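Local coordinates for protein carboxylic ester hydrolase (Aspergillus niger, PDB 7K4O) that hydrolyses ester bonds in tannins, acting as a serine esterase of the tannase family, at residues Ser22-Gln26 with Leu160-Ala164; Leu136-Leu142 with Leu359-Gly365; Leu313-Arg319 with Tyr376-Lys380. All blocks are in the same frame, centred on the assembly; numbering follows the deposited sequence.

How the interactions relate
The contacts are separate: the centres of interactions 1 and 2 lie about 32 Å apart, those of interactions 2 and 3 about 26 Å (nearest atoms about 8 Å), those of interactions 1 and 3 about 47 Å. Along the chain interaction 1 precedes interaction 3, and interaction 2 alternates with each. Strand 141-142 of interaction 2 precedes helix 144-169, which carries the 160-164 half of interaction 1; helix 351-361 (interaction 2) precedes helix 376-390 (interaction 3). Residues 313-319, 359-365 and 376-380 fall between strands 205-209 and 410-416, in a probable tannase-family lid insertion. Interaction 1 sets the loop before edge strand 28-47 on helix 144-169; interaction 2 probably joins core to insertion, and interaction 3 appears internal to it.

Interaction 1. Residues Ser22-Gln26 with Leu160-Ala164; sequences SEFIQ and LIGKA
Two hydrophobic side chains from an irregular segment rest on one flank of a helix. Residues 22-26 form no regular structure: Glu23 has positive phi (69/14), Phe24 takes near-helical angles (-65/-36), and Ile25 is extended (-102/119), so that Phe24 and Ile25 both direct their CA-to-CB bonds toward the helix. Residues 160-164 are helical throughout, although the bond from Ala164 N to Leu160 O is weak at 3.3 Å. The nearest CA atoms are those of Ile25 and Leu160, 8.2 Å apart, a gap that side chains must fill.

Phe24 does most of this. Its chi1 of 100° lies between the usual wells, and chi2 is -76°; the ring edge then meets the helix, with CE1 3.6 Å from Ile161 CG1 and CZ 3.7 Å from Leu160 O, both near the ring plane. Phe24 CE2 reaches Ala164 CB at a looser 4.4 Å, one helical turn beyond Leu160. Ile25, in the mt rotamer, extends its CD1 to within 3.7 Å of Leu160 CD1 and 4.3 Å of Ile161 CG1. Leu160 and Ile161 are mt as well. Contacts between side chains are all apolar, the segments share no hydrogen bond, and the 202 Å² buried between them, both sides summed, indicates a modest surface patch.

Away from the annotated sites, the loop between helix 12-18 and edge strand 28-47 thus packs on helix 144-169, which flanks the main sheet of the alpha/beta-hydrolase fold. That helix also sets Ile161 against Phe62 and Tyr64 of strand 50-66, and Ala164 against Pro20.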
loop_
_atom_site.group_PDB
_atom_site.type_symbol
_atom_site.label_atom_id
_atom_site.label_comp_id
_atom_site.label_asym_id
_atom_site.label_seq_id
_atom_site.Cartn_x
_atom_site.Cartn_y
_atom_site.Cartn_z
ATOM N N SER A 22 -13.563 26.443 15.491
ATOM C CA SER A 22 -14.712 25.511 15.398
ATOM C C SER A 22 -15.704 26.013 14.319
ATOM O O SER A 22 -15.880 27.237 14.080
ATOM C CB SER A 22 -15.349 25.288 16.751
ATOM O OG SER A 22 -14.457 24.651 17.637
ATOM N N GLU A 23 -16.303 25.066 13.610
ATOM C CA GLU A 23 -17.243 25.248 12.480
ATOM C C GLU A 23 -16.568 25.817 11.248
ATOM O O GLU A 23 -17.278 26.059 10.257
ATOM C CB GLU A 23 -18.509 26.005 12.893
ATOM C CG GLU A 23 -19.103 25.451 14.152
ATOM C CD GLU A 23 -19.586 23.994 14.052
ATOM O OE1 GLU A 23 -19.904 23.540 12.911
ATOM O OE2 GLU A 23 -19.695 23.340 15.110
ATOM N N PHE A 24 -15.236 25.818 11.190
ATOM C CA PHE A 24 -14.579 26.178 9.904
ATOM C C PHE A 24 -14.947 25.079 8.886
ATOM O O PHE A 24 -14.997 25.334 7.706
ATOM C CB PHE A 24 -13.104 26.496 10.097
ATOM C CG PHE A 24 -12.195 25.372 9.724
ATOM C CD1 PHE A 24 -12.051 24.288 10.561
ATOM C CD2 PHE A 24 -11.508 25.392 8.534
ATOM C CE1 PHE A 24 -11.225 23.240 10.208
ATOM C CE2 PHE A 24 -10.678 24.348 8.186
ATOM C CZ PHE A 24 -10.535 23.282 9.027
ATOM N N ILE A 25 -15.033 23.850 9.372
ATOM C CA ILE A 25 -15.776 22.755 8.685
ATOM C C ILE A 25 -17.098 22.663 9.451
ATOM O O ILE A 25 -17.036 22.350 10.668
ATOM C CB ILE A 25 -15.027 21.411 8.718
ATOM C CG1 ILE A 25 -13.636 21.473 8.080
ATOM C CG2 ILE A 25 -15.865 20.323 8.051
ATOM C CD1 ILE A 25 -12.800 20.295 8.439
ATOM N N GLN A 26 -18.223 22.881 8.782
ATOM C CA GLN A 26 -19.488 22.790 9.539
ATOM C C GLN A 26 -19.625 21.361 10.069
ATOM O O GLN A 26 -19.455 20.404 9.284
ATOM C CB GLN A 26 -20.674 23.173 8.655
ATOM C CG GLN A 26 -21.948 23.289 9.458
ATOM C CD GLN A 26 -23.086 23.851 8.650
ATOM O OE1 GLN A 26 -23.300 23.463 7.513
ATOM N NE2 GLN A 26 -23.766 24.827 9.225
ATOM N N LEU A 160 -7.725 19.254 5.842
ATOM C CA LEU A 160 -8.338 20.600 5.968
ATOM C C LEU A 160 -7.812 21.278 7.227
ATOM O O LEU A 160 -7.425 22.448 7.169
ATOM C CB LEU A 160 -9.849 20.479 6.000
ATOM C CG LEU A 160 -10.483 20.131 4.664
ATOM C CD1 LEU A 160 -11.949 19.730 4.840
ATOM C CD2 LEU A 160 -10.392 21.318 3.727
ATOM N N ILE A 161 -7.828 20.582 8.359
ATOM C CA ILE A 161 -7.410 21.190 9.654
ATOM C C ILE A 161 -5.895 21.462 9.654
ATOM O O ILE A 161 -5.478 22.584 10.062
ATOM C CB ILE A 161 -7.816 20.309 10.834
ATOM C CG1 ILE A 161 -9.319 20.247 10.939
ATOM C CG2 ILE A 161 -7.157 20.806 12.099
ATOM C CD1 ILE A 161 -9.804 19.118 11.842
ATOM N N GLY A 162 -5.102 20.497 9.244
ATOM C CA GLY A 162 -3.634 20.588 9.279
ATOM C C GLY A 162 -3.106 21.675 8.367
ATOM O O GLY A 162 -2.224 22.442 8.761
ATOM N N LYS A 163 -3.665 21.781 7.167
ATOM C CA LYS A 163 -3.226 22.831 6.218
ATOM C C LYS A 163 -3.571 24.209 6.796
ATOM O O LYS A 163 -2.745 25.105 6.670
ATOM C CB LYS A 163 -3.795 22.613 4.825
ATOM C CG LYS A 163 -3.210 21.386 4.144
ATOM C CD LYS A 163 -3.990 20.920 2.919
ATOM C CE LYS A 163 -4.067 21.947 1.827
ATOM N NZ LYS A 163 -4.937 21.489 0.709
ATOM N N ALA A 164 -4.725 24.388 7.393
ATOM C CA ALA A 164 -5.115 25.685 7.950
ATOM C C ALA A 164 -4.178 26.031 9.125
ATOM O O ALA A 164 -3.745 27.192 9.214
ATOM C CB ALA A 164 -6.552 25.715 8.373
#

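Interaction 2. Residues Leu136-Leu142 with Leu359-Gly365; sequences LLANGTL and LLVDKNG. With NAG (2-acetamido-2-deoxy-beta-D-glucopyranose), chain E; NAG (2-acetamido-2-deoxy-beta-D-glucopyranose), chain H.
Two N-glycosylated asparagines lie side by side in this contact, their CA atoms 4.4 Å apart and both side chains starting sideways: Asn139 ND2 is bonded to C1 of NAG in chain H (1.5 Å), and Asn364 ND2 to C1 of NAG in chain E (1.4 Å). Asn139 is in m (chi1 -71°) and Asn364 in p (60°); Asn139 OD1 comes 3.3 Å from Asn364 CA.

Asn139 and Gly140 (-67/120 and 94/-4) are the central residues of a type II beta turn from Ala138 to Thr141, closed by Thr141 N to Ala138 O at 3.0 Å. Leu137 and Ala138 both face Thr141, a classic beta bulge, with Leu137 N bonded to Thr141 O at 2.8 Å. Opposite, past helix 351-361, Lys363 is the first residue to leave helical angles, with positive phi (59/41). Its carbonyl accepts the single hydrogen bond between the segments: Gly140 N to Lys363 O, 2.8 Å and 170°.

In the fold, this joins a turn of the alpha/beta-hydrolase core, just ahead of helix 144-169, to the insertion between strands 205-209 and 410-416, consistent with a core-to-lid interface.

Leucines and the aliphatic part of Lys363 pack between the turn and the helix. Leu136 (mt) sets CG 4.0 Å from Leu359 CD1 and CD1 3.5 Å from Lys363 O. Leu142, with an off-well chi1 of -142°, places CD1 4.0 Å from both Leu360 CD2 and Lys363 CG. Lys363 leaves in m at chi1, runs extended through chi2 and chi3, and bends at chi4 (64°), its NZ bonding Leu360 O at 3.2 Å and forming a salt bridge with Glu389 of helix 376-390.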
loop_
_atom_site.group_PDB
_atom_site.type_symbol
_atom_site.label_atom_id
_atom_site.label_comp_id
_atom_site.label_asym_id
_atom_site.label_seq_id
_atom_site.Cartn_x
_atom_site.Cartn_y
_atom_site.Cartn_z
ATOM N N LEU A 136 -17.513 -2.202 15.208
ATOM C CA LEU A 136 -18.818 -2.820 15.537
ATOM C C LEU A 136 -19.407 -2.180 16.777
ATOM O O LEU A 136 -18.747 -2.098 17.821
ATOM C CB LEU A 136 -18.690 -4.329 15.738
ATOM C CG LEU A 136 -18.144 -5.125 14.580
ATOM C CD1 LEU A 136 -17.994 -6.585 14.987
ATOM C CD2 LEU A 136 -18.948 -4.980 13.317
ATOM N N LEU A 137 -20.654 -1.742 16.680
ATOM C CA LEU A 137 -21.430 -1.323 17.864
ATOM C C LEU A 137 -21.925 -2.535 18.677
ATOM O O LEU A 137 -22.119 -2.390 19.906
ATOM C CB LEU A 137 -22.599 -0.441 17.450
ATOM C CG LEU A 137 -22.260 0.894 16.789
ATOM C CD1 LEU A 137 -23.522 1.610 16.359
ATOM C CD2 LEU A 137 -21.443 1.773 17.757
ATOM N N ALA A 138 -22.166 -3.648 18.017
ATOM C CA ALA A 138 -22.664 -4.916 18.591
ATOM C C ALA A 138 -22.418 -5.960 17.528
ATOM O O ALA A 138 -22.107 -5.626 16.382
ATOM C CB ALA A 138 -24.143 -4.840 18.953
ATOM N N ASN A 139 -22.592 -7.220 17.877
ATOM C CA ASN A 139 -22.538 -8.288 16.887
ATOM C C ASN A 139 -23.730 -8.107 15.956
ATOM O O ASN A 139 -24.881 -8.070 16.458
ATOM C CB ASN A 139 -22.501 -9.666 17.535
ATOM C CG ASN A 139 -21.166 -9.927 18.210
ATOM O OD1 ASN A 139 -20.089 -9.617 17.658
ATOM N ND2 ASN A 139 -21.234 -10.418 19.423
ATOM N N GLY A 140 -23.430 -7.915 14.678
ATOM C CA GLY A 140 -24.399 -7.618 13.618
ATOM C C GLY A 140 -24.598 -6.155 13.329
ATOM O O GLY A 140 -25.342 -5.882 12.403
ATOM N N THR A 141 -23.967 -5.250 14.068
ATOM C CA THR A 141 -24.253 -3.802 13.898
ATOM C C THR A 141 -22.948 -3.037 13.638
ATOM O O THR A 141 -22.155 -2.886 14.554
ATOM C CB THR A 141 -24.941 -3.233 15.133
ATOM O OG1 THR A 141 -26.078 -4.044 15.462
ATOM C CG2 THR A 141 -25.411 -1.822 14.930
ATOM N N LEU A 142 -22.739 -2.666 12.389
ATOM C CA LEU A 142 -21.602 -1.747 12.095
ATOM C C LEU A 142 -21.719 -0.281 12.672
ATOM O O LEU A 142 -22.809 0.389 12.841
ATOM C CB LEU A 142 -21.538 -1.650 10.570
ATOM C CG LEU A 142 -20.151 -1.590 9.951
ATOM C CD1 LEU A 142 -19.472 -2.939 10.027
ATOM C CD2 LEU A 142 -20.240 -1.123 8.511
ATOM N N LEU A 359 -15.447 -9.366 10.174
ATOM C CA LEU A 359 -15.679 -7.981 10.630
ATOM C C LEU A 359 -16.683 -7.251 9.722
ATOM O O LEU A 359 -17.508 -6.518 10.244
ATOM C CB LEU A 359 -14.358 -7.213 10.614
ATOM C CG LEU A 359 -14.422 -5.824 11.233
ATOM C CD1 LEU A 359 -14.662 -5.885 12.727
ATOM C CD2 LEU A 359 -13.152 -5.078 10.851
ATOM N N LEU A 360 -16.526 -7.341 8.408
ATOM C CA LEU A 360 -17.235 -6.450 7.489
ATOM C C LEU A 360 -18.293 -7.190 6.662
ATOM O O LEU A 360 -19.086 -6.534 6.023
ATOM C CB LEU A 360 -16.219 -5.724 6.619
ATOM C CG LEU A 360 -15.434 -4.636 7.354
ATOM C CD1 LEU A 360 -14.201 -4.295 6.539
ATOM C CD2 LEU A 360 -16.306 -3.418 7.566
ATOM N N VAL A 361 -18.306 -8.511 6.669
ATOM C CA VAL A 361 -19.378 -9.289 6.012
ATOM C C VAL A 361 -20.321 -9.810 7.097
ATOM O O VAL A 361 -21.496 -9.388 7.136
ATOM C CB VAL A 361 -18.795 -10.393 5.128
ATOM C CG1 VAL A 361 -19.943 -11.206 4.513
ATOM C CG2 VAL A 361 -17.884 -9.823 4.041
ATOM N N ASP A 362 -19.816 -10.612 8.017
ATOM C CA ASP A 362 -20.632 -11.196 9.122
ATOM C C ASP A 362 -20.871 -10.180 10.231
ATOM O O ASP A 362 -21.851 -10.302 11.026
ATOM C CB ASP A 362 -19.939 -12.433 9.676
ATOM C CG ASP A 362 -19.823 -13.589 8.679
ATOM O OD1 ASP A 362 -20.451 -13.555 7.616
ATOM O OD2 ASP A 362 -19.030 -14.503 8.978
ATOM N N LYS A 363 -19.964 -9.213 10.386
ATOM C CA LYS A 363 -20.083 -8.130 11.383
ATOM C C LYS A 363 -20.175 -8.693 12.806
ATOM O O LYS A 363 -20.870 -8.123 13.660
ATOM C CB LYS A 363 -21.236 -7.205 11.021
ATOM C CG LYS A 363 -21.104 -6.577 9.635
ATOM C CD LYS A 363 -22.361 -5.861 9.197
ATOM C CE LYS A 363 -22.336 -5.210 7.829
ATOM N NZ LYS A 363 -22.172 -6.151 6.683
ATOM N N ASN A 364 -19.379 -9.712 13.099
ATOM C CA ASN A 364 -19.437 -10.279 14.467
ATOM C C ASN A 364 -18.125 -10.864 14.947
ATOM O O ASN A 364 -18.198 -11.735 15.830
ATOM C CB ASN A 364 -20.533 -11.343 14.542
ATOM C CG ASN A 364 -20.344 -12.507 13.607
ATOM O OD1 ASN A 364 -19.272 -12.678 13.007
ATOM N ND2 ASN A 364 -21.380 -13.356 13.510
ATOM N N GLY A 365 -16.984 -10.402 14.453
ATOM C CA GLY A 365 -15.684 -10.831 14.983
ATOM C C GLY A 365 -14.557 -10.298 14.145
ATOM O O GLY A 365 -14.805 -9.544 13.183
HETATM C C1 NAG E . -21.447 -14.524 12.705
HETATM C C2 NAG E . -22.046 -15.775 13.432
HETATM C C3 NAG E . -22.218 -16.916 12.481
HETATM C C4 NAG E . -23.139 -16.435 11.334
HETATM C C5 NAG E . -22.532 -15.193 10.697
HETATM C C6 NAG E . -23.515 -14.603 9.691
HETATM C C7 NAG E . -21.402 -15.837 15.807
HETATM C C8 NAG E . -20.337 -16.275 16.760
HETATM N N2 NAG E . -21.163 -16.108 14.538
HETATM O O3 NAG E . -22.832 -17.888 13.327
HETATM O O4 NAG E . -23.162 -17.383 10.257
HETATM O O5 NAG E . -22.316 -14.222 11.665
HETATM O O6 NAG E . -24.531 -13.788 10.326
HETATM O O7 NAG E . -22.423 -15.334 16.192
HETATM C C1 NAG H . -20.075 -10.846 20.206
HETATM C C2 NAG H . -20.150 -10.672 21.704
HETATM C C3 NAG H . -18.937 -11.278 22.393
HETATM C C4 NAG H . -18.946 -12.737 21.981
HETATM C C5 NAG H . -18.873 -12.835 20.446
HETATM C C6 NAG H . -18.742 -14.242 19.858
HETATM C C7 NAG H . -19.359 -8.328 21.640
HETATM C C8 NAG H . -19.853 -7.028 21.021
HETATM N N2 NAG H . -20.301 -9.243 21.779
HETATM O O3 NAG H . -19.007 -10.997 23.782
HETATM O O4 NAG H . -17.731 -13.372 22.325
HETATM O O5 NAG H . -20.036 -12.236 19.923
HETATM O O6 NAG H . -19.681 -15.117 20.508
HETATM O O7 NAG H . -18.193 -8.584 21.884
#

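Interaction 3. Residues Leu313-Arg319 with Tyr376-Lys380; sequences LHDSQGR and YDTLK
Residues 313-319 are irregular but turn sharply: a type I beta turn runs from Asp315 to Gly318, with Ser316 (-63/-18) and Gln317 (-100/13) at its centre and Gly318 N bonded to Asp315 O at 2.9 Å. Superimposed on it is an Asx turn, Asp315 OD1 accepting from Gln317 N at 2.9 Å, joined to a salt-bridge network within the insertion between strands 205-209 and 410-416 of this alpha/beta-hydrolase fold. Gly318 has positive phi (76/10), and Asp315 N meets Arg319 O at 2.9 Å, so Asp315 and Arg319 are drawn together across the turn. Residues 376-380 are the first residues of helix 376-390, with Lys380 N bonded to Tyr376 O at 3.0 Å. The nearest CA atoms are those of Asp315 and Asp377, 5.3 Å apart.

Leu313 (tp) covers the apolar side, CD1 3.7 Å from Tyr376 CB and CD2 3.8 Å from Leu379 CB. Tyr376 (chi1 m) starts toward the loop, but its ring leads away to Val227, Val228 and Thr231 of helix 224-232.

Asp377, chi1 m, clamps the turn with both carboxylate oxygens: Ser316 N donates to OD1 at 2.9 Å, and Ser316 OG, with chi1 in p, donates to OD2 at 2.6 Å. Asp315, also p, takes Arg319 N as well at OD1 (3.0 Å). Lys380, with all four chi angles in t, reaches across alongside Arg319, its NZ 3.5 Å from Arg319 NH2; Asp315 OD2 offsets this like-charge approach, taking Lys380 NZ at 2.9 Å, Arg319 NE at 2.9 Å and Arg319 NH2 at 3.1 Å.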
loop_
_atom_site.group_PDB
_atom_site.type_symbol
_atom_site.label_atom_id
_atom_site.label_comp_id
_atom_site.label_asym_id
_atom_site.label_seq_id
_atom_site.Cartn_x
_atom_site.Cartn_y
_atom_site.Cartn_z
ATOM N N LEU A 313 -7.875 -16.932 -8.632
ATOM C CA LEU A 313 -9.241 -17.472 -8.401
ATOM C C LEU A 313 -10.006 -17.561 -9.709
ATOM O O LEU A 313 -10.209 -16.548 -10.414
ATOM C CB LEU A 313 -9.969 -16.607 -7.383
ATOM C CG LEU A 313 -11.431 -16.969 -7.177
ATOM C CD1 LEU A 313 -11.567 -18.349 -6.570
ATOM C CD2 LEU A 313 -12.078 -15.946 -6.270
ATOM N N HIS A 314 -10.475 -18.783 -10.008
ATOM C CA HIS A 314 -11.446 -19.054 -11.096
ATOM C C HIS A 314 -12.653 -19.753 -10.452
ATOM O O HIS A 314 -12.479 -20.375 -9.415
ATOM C CB HIS A 314 -10.836 -19.923 -12.208
ATOM C CG HIS A 314 -9.793 -19.251 -13.037
ATOM N ND1 HIS A 314 -8.580 -18.875 -12.496
ATOM C CD2 HIS A 314 -9.764 -18.915 -14.344
ATOM C CE1 HIS A 314 -7.842 -18.344 -13.464
ATOM N NE2 HIS A 314 -8.517 -18.361 -14.619
ATOM N N ASP A 315 -13.828 -19.507 -10.975
ATOM C CA ASP A 315 -15.065 -20.054 -10.383
ATOM C C ASP A 315 -15.248 -21.495 -10.914
ATOM O O ASP A 315 -14.388 -21.991 -11.678
ATOM C CB ASP A 315 -16.258 -19.156 -10.692
ATOM C CG ASP A 315 -16.692 -19.084 -12.130
ATOM O OD1 ASP A 315 -16.234 -19.943 -12.975
ATOM O OD2 ASP A 315 -17.477 -18.165 -12.449
ATOM N N SER A 316 -16.338 -22.131 -10.477
ATOM C CA SER A 316 -16.651 -23.566 -10.738
ATOM C C SER A 316 -16.820 -23.765 -12.246
ATOM O O SER A 316 -16.723 -24.918 -12.719
ATOM C CB SER A 316 -17.889 -24.001 -9.942
ATOM O OG SER A 316 -19.016 -23.245 -10.363
ATOM N N GLN A 317 -17.030 -22.708 -13.021
ATOM C CA GLN A 317 -17.143 -22.829 -14.502
ATOM C C GLN A 317 -15.844 -22.443 -15.231
ATOM O O GLN A 317 -15.896 -22.254 -16.465
ATOM C CB GLN A 317 -18.350 -22.038 -14.998
ATOM C CG GLN A 317 -19.667 -22.558 -14.410
ATOM C CD GLN A 317 -20.053 -23.872 -15.051
ATOM O OE1 GLN A 317 -20.139 -24.917 -14.390
ATOM N NE2 GLN A 317 -20.241 -23.823 -16.366
ATOM N N GLY A 318 -14.721 -22.311 -14.520
ATOM C CA GLY A 318 -13.425 -21.952 -15.138
ATOM C C GLY A 318 -13.296 -20.468 -15.514
ATOM O O GLY A 318 -12.313 -20.112 -16.181
ATOM N N ARG A 319 -14.215 -19.597 -15.100
ATOM C CA ARG A 319 -14.139 -18.160 -15.458
ATOM C C ARG A 319 -13.280 -17.457 -14.410
ATOM O O ARG A 319 -13.394 -17.756 -13.216
ATOM C CB ARG A 319 -15.535 -17.544 -15.524
ATOM C CG ARG A 319 -16.428 -18.122 -16.628
ATOM C CD ARG A 319 -17.848 -17.573 -16.495
ATOM N NE ARG A 319 -18.452 -18.042 -15.229
ATOM C CZ ARG A 319 -19.766 -18.262 -15.013
ATOM N NH1 ARG A 319 -20.673 -17.996 -15.939
ATOM N NH2 ARG A 319 -20.171 -18.743 -13.852
ATOM N N TYR A 376 -14.372 -22.051 -4.160
ATOM C CA TYR A 376 -14.051 -20.967 -5.114
ATOM C C TYR A 376 -15.284 -20.082 -5.333
ATOM O O TYR A 376 -15.153 -18.838 -5.434
ATOM C CB TYR A 376 -13.510 -21.505 -6.438
ATOM C CG TYR A 376 -12.253 -22.340 -6.312
ATOM C CD1 TYR A 376 -11.286 -22.103 -5.348
ATOM C CD2 TYR A 376 -12.052 -23.422 -7.167
ATOM C CE1 TYR A 376 -10.132 -22.870 -5.269
ATOM C CE2 TYR A 376 -10.900 -24.187 -7.109
ATOM C CZ TYR A 376 -9.927 -23.910 -6.173
ATOM O OH TYR A 376 -8.802 -24.684 -6.080
ATOM N N ASP A 377 -16.472 -20.665 -5.520
ATOM C CA ASP A 377 -17.685 -19.861 -5.793
ATOM C C ASP A 377 -18.065 -19.017 -4.561
ATOM O O ASP A 377 -18.591 -17.898 -4.786
ATOM C CB ASP A 377 -18.854 -20.764 -6.235
ATOM C CG ASP A 377 -18.747 -21.297 -7.655
ATOM O OD1 ASP A 377 -17.896 -20.836 -8.429
ATOM O OD2 ASP A 377 -19.545 -22.231 -7.996
ATOM N N THR A 378 -17.846 -19.497 -3.340
ATOM C CA THR A 378 -18.120 -18.709 -2.106
ATOM C C THR A 378 -17.229 -17.445 -2.182
ATOM O O THR A 378 -17.738 -16.335 -1.872
ATOM C CB THR A 378 -17.773 -19.460 -0.826
ATOM O OG1 THR A 378 -18.380 -20.761 -0.867
ATOM C CG2 THR A 378 -18.198 -18.780 0.456
ATOM N N LEU A 379 -15.970 -17.624 -2.547
ATOM C CA LEU A 379 -15.009 -16.471 -2.643
ATOM C C LEU A 379 -15.504 -15.504 -3.727
ATOM O O LEU A 379 -15.513 -14.262 -3.499
ATOM C CB LEU A 379 -13.591 -16.962 -2.946
ATOM C CG LEU A 379 -12.965 -17.890 -1.913
ATOM C CD1 LEU A 379 -11.540 -18.199 -2.288
ATOM C CD2 LEU A 379 -13.007 -17.339 -0.506
ATOM N N LYS A 380 -15.919 -16.001 -4.885
ATOM C CA LYS A 380 -16.472 -15.149 -5.956
ATOM C C LYS A 380 -17.655 -14.348 -5.411
ATOM O O LYS A 380 -17.737 -13.145 -5.643
ATOM C CB LYS A 380 -16.894 -15.999 -7.147
ATOM C CG LYS A 380 -17.697 -15.252 -8.194
ATOM C CD LYS A 380 -18.272 -16.173 -9.248
ATOM C CE LYS A 380 -19.084 -15.433 -10.284
ATOM N NZ LYS A 380 -19.478 -16.325 -11.398
#